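Local structure of N-deoxyribosyltransferase (Bacillus psychrosaccharolyticus, 6EVS) at the interface of chains A and B and the interface of chains A and C. The protein catalyses the transfer of the 2'-deoxyribosyl group from a nucleoside to another nucleobase, and serves as a biocatalyst for making modified nucleosides. Numbering follows the deposited sequence. Chains: chain A/B/C, N-deoxyribosyltransferase.

Chain A takes part in both contacts, using separate elements: helix 49-65 carries its side of contact 1, helix 80-91 and the short helix 108-111 with A:Ser113 carry its side of contact 2. No residue is shared, and the centres of the C-alpha atoms of the two contacts lie about 27 Å apart. Contact 1 sets one aromatic ring against the C-terminal tail of chain B, within an interface that is not an exact two-fold. Contact 2 belongs to a two-fold interface with chain C. Chain A thus touches two other copies through separate surfaces, consistent with the six-copy deposited assembly.

Contact 1: the interface of chains A and B. Residues chain A 54; chain B 134, 136, 138.
A:Phe54, with the regular backbone of helix 49-65, faces B:Pro136, whose phi of -77° and psi of 159° mark an extended stretch of chain. The enzyme belongs to the nucleoside 2-deoxyribosyltransferase family, and here a helix of one subunit receives the C-terminal tail of another. In this tail B:Ile134, B:Pro136 and B:Leu138 alternate along the chain and all turn side chains toward the helix; B:Leu138 is the last residue modelled in it.

A:Phe54 has 62 Å² of its surface hidden by chain B. Its CG stands anti to the carbonyl carbon, beside the backbone N (chi1 -75°), which carries the ring away from the helix and out along the tail. B:Pro136 meets one ring face with its CB and CG rather than lying flat on it, and the two side chains cross at about a right angle. The contact is displaced from the ring centre toward the outer end, with CG of the proline almost directly above CZ of the phenylalanine at 3.6 Å. On the CE1 side the neighbour is the proline CB, 3.8 Å from CE1 of A:Phe54.

B:Leu138 comes obliquely to the outer end of the same ring and meets it at the edge, beyond CZ and close to the ring plane, not over the face that the proline covers. Its CD2 methyl does the touching, 3.7 Å from A:Phe54 CZ, so that CZ is flanked by both the proline and the leucine. B:Ile134 works at the opposite end, near the helix backbone. The fully stretched chain through CG1 brings its CD1 methyl to 3.9 Å from the carbonyl O of A:Phe54, on the side of the ring plane where B:Pro136 also lies. The closed ring of the proline probably restricts how far the tail can flex beneath the phenyl group.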
loop_
_atom_site.group_PDB
_atom_site.type_symbol
_atom_site.label_atom_id
_atom_site.label_comp_id
_atom_site.label_asym_id
_atom_site.label_seq_id
_atom_site.Cartn_x
_atom_site.Cartn_y
_atom_site.Cartn_z
ATOM N N PHE A 54 -4.630 13.284 18.451
ATOM C CA PHE A 54 -4.031 14.247 17.534
ATOM C C PHE A 54 -2.536 14.004 17.366
ATOM O O PHE A 54 -2.001 14.146 16.261
ATOM C CB PHE A 54 -4.292 15.669 18.018
ATOM C CG PHE A 54 -5.698 16.135 17.778
ATOM C CD1 PHE A 54 -6.491 15.523 16.817
ATOM C CD2 PHE A 54 -6.234 17.175 18.521
ATOM C CE1 PHE A 54 -7.808 15.948 16.592
ATOM C CE2 PHE A 54 -7.538 17.604 18.296
ATOM C CZ PHE A 54 -8.322 16.987 17.328
ATOM N N ILE B 134 -1.139 20.298 11.707
ATOM C CA ILE B 134 -2.465 19.709 11.793
ATOM C C ILE B 134 -3.469 20.815 12.090
ATOM O O ILE B 134 -3.178 21.753 12.840
ATOM C CB ILE B 134 -2.478 18.588 12.852
ATOM C CG1 ILE B 134 -3.758 17.747 12.763
ATOM C CG2 ILE B 134 -2.203 19.111 14.251
ATOM C CD1 ILE B 134 -3.800 16.612 13.771
ATOM N N PRO B 136 -7.362 20.412 12.726
ATOM C CA PRO B 136 -8.450 19.435 12.698
ATOM C C PRO B 136 -9.828 20.082 12.680
ATOM O O PRO B 136 -10.022 21.242 13.048
ATOM C CB PRO B 136 -8.237 18.633 13.987
ATOM C CG PRO B 136 -7.540 19.581 14.907
ATOM C CD PRO B 136 -6.721 20.504 14.051
ATOM N N LEU B 138 -13.196 20.605 14.240
ATOM C CA LEU B 138 -13.606 20.615 15.642
ATOM C C LEU B 138 -14.979 21.242 15.809
ATOM O O LEU B 138 -15.901 20.596 16.306
ATOM C CB LEU B 138 -12.580 21.362 16.500
ATOM C CG LEU B 138 -11.166 20.765 16.519
ATOM C CD1 LEU B 138 -10.210 21.655 17.297
ATOM C CD2 LEU B 138 -11.157 19.335 17.073
#

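Contact 2: the interface of chains A and C. Residues chain A 83-84, 86-87, 110, 113; chain C 80, 84.
C:Trp84 lays one face of its indole on A:Gly87, where helix 80-91 of chain A packs against the equivalent helix 80-92 of chain C. Here the packing is tight: A:Gly87 CA stands over the five-membered ring in a CH-pi contact, 3.4 Å from its centroid, and so toward one end of the indole. With no side chain on the glycine, the indole can come down onto the helix backbone, and A:Gly87 N is 3.4 Å from C:Trp84 CD1. The indole reaches this place because its CG is anti to the backbone N (chi1 -169°).

A:Ile110 and A:Ser113 border the rim obliquely, from the side of the plane away from A:Gly87. A:Ile110 slides past the tryptophan in the opposing direction, its CG1 3.8 Å from C:Trp84 CD1, while A:Ser113 brings its CB to the NE1 and CZ2 rim, 3.7 Å from CZ2. Chain A hides 62 Å² of C:Trp84.

The looser end is at C:Thr80, which is poorly ordered. Its carbonyl O lies 3.4 Å from the A:Ala83 methyl CB, and A:Ile110 CD1 approaches its hydroxyl OG1 at 3.6 Å, crossing at about a right angle; these positions are less certain than that of the indole.

Two-fold symmetry gives each contact a twin, with A:Trp84 in the corresponding role toward chain C. The glutamate between the tryptophan and A:Leu86 in sequence is the family's nucleophile, so this interface joins two subunits and probably steadies the helix bearing the catalytic residue.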
loop_
_atom_site.group_PDB
_atom_site.type_symbol
_atom_site.label_atom_id
_atom_site.label_comp_id
_atom_site.label_asym_id
_atom_site.label_seq_id
_atom_site.Cartn_x
_atom_site.Cartn_y
_atom_site.Cartn_z
ATOM N N ALA A 83 10.987 2.426 17.153
ATOM C CA ALA A 83 11.017 1.179 16.389
ATOM C C ALA A 83 9.719 0.975 15.605
ATOM O O ALA A 83 9.746 0.564 14.435
ATOM C CB ALA A 83 11.267 0.001 17.338
ATOM N N TRP A 84 8.578 1.284 16.234
ATOM C CA TRP A 84 7.279 1.239 15.551
ATOM C C TRP A 84 7.269 2.161 14.337
ATOM O O TRP A 84 6.812 1.781 13.241
ATOM C CB TRP A 84 6.177 1.617 16.567
ATOM C CG TRP A 84 4.743 1.443 16.092
ATOM C CD1 TRP A 84 3.895 0.410 16.394
ATOM C CD2 TRP A 84 4.006 2.329 15.236
ATOM N NE1 TRP A 84 2.682 0.588 15.756
ATOM C CE2 TRP A 84 2.717 1.763 15.054
ATOM C CE3 TRP A 84 4.300 3.550 14.618
ATOM C CZ2 TRP A 84 1.718 2.382 14.277
ATOM C CZ3 TRP A 84 3.298 4.159 13.816
ATOM C CH2 TRP A 84 2.034 3.564 13.659
ATOM N N LEU A 86 9.808 3.175 12.558
ATOM C CA LEU A 86 10.641 2.669 11.456
ATOM C C LEU A 86 9.961 1.514 10.728
ATOM O O LEU A 86 10.079 1.401 9.506
ATOM C CB LEU A 86 12.024 2.232 11.970
ATOM C CG LEU A 86 12.842 3.323 12.658
ATOM C CD1 LEU A 86 14.022 2.683 13.397
ATOM C CD2 LEU A 86 13.338 4.348 11.640
ATOM N N GLY A 87 9.245 0.647 11.449
ATOM C CA GLY A 87 8.493 -0.402 10.770
ATOM C C GLY A 87 7.387 0.157 9.880
ATOM O O GLY A 87 7.226 -0.248 8.726
ATOM N N ILE A 110 15.333 -4.221 12.215
ATOM C CA ILE A 110 15.696 -2.838 11.922
ATOM C C ILE A 110 16.882 -2.772 10.966
ATOM O O ILE A 110 16.842 -2.056 9.954
ATOM C CB ILE A 110 15.979 -2.087 13.237
ATOM C CG1 ILE A 110 14.666 -1.875 14.005
ATOM C CG2 ILE A 110 16.682 -0.768 12.953
ATOM C CD1 ILE A 110 14.848 -1.167 15.331
ATOM N N SER A 113 16.105 -3.473 7.382
ATOM C CA SER A 113 15.107 -2.550 6.842
ATOM C C SER A 113 15.663 -1.176 6.532
ATOM O O SER A 113 14.903 -0.312 6.087
ATOM C CB SER A 113 13.961 -2.314 7.846
ATOM O OG SER A 113 13.520 -3.483 8.468
ATOM N N THR C 80 12.150 -4.100 20.703
ATOM C CA THR C 80 12.410 -3.279 19.518
ATOM C C THR C 80 12.029 -4.012 18.226
ATOM O O THR C 80 11.485 -3.398 17.292
ATOM C CB THR C 80 13.880 -2.821 19.531
ATOM O OG1 THR C 80 14.027 -1.596 18.810
ATOM C CG2 THR C 80 14.774 -3.833 18.918
ATOM N N TRP C 84 8.779 -2.874 15.878
ATOM C CA TRP C 84 8.904 -2.760 14.423
ATOM C C TRP C 84 7.823 -3.565 13.703
ATOM O O TRP C 84 7.178 -3.072 12.764
ATOM C CB TRP C 84 10.311 -3.237 14.003
ATOM C CG TRP C 84 10.667 -2.926 12.542
ATOM C CD1 TRP C 84 11.423 -1.878 12.084
ATOM C CD2 TRP C 84 10.303 -3.687 11.388
ATOM N NE1 TRP C 84 11.531 -1.931 10.713
ATOM C CE2 TRP C 84 10.851 -3.031 10.259
ATOM C CE3 TRP C 84 9.559 -4.851 11.194
ATOM C CZ2 TRP C 84 10.675 -3.498 8.957
ATOM C CZ3 TRP C 84 9.370 -5.311 9.884
ATOM C CH2 TRP C 84 9.937 -4.639 8.791
#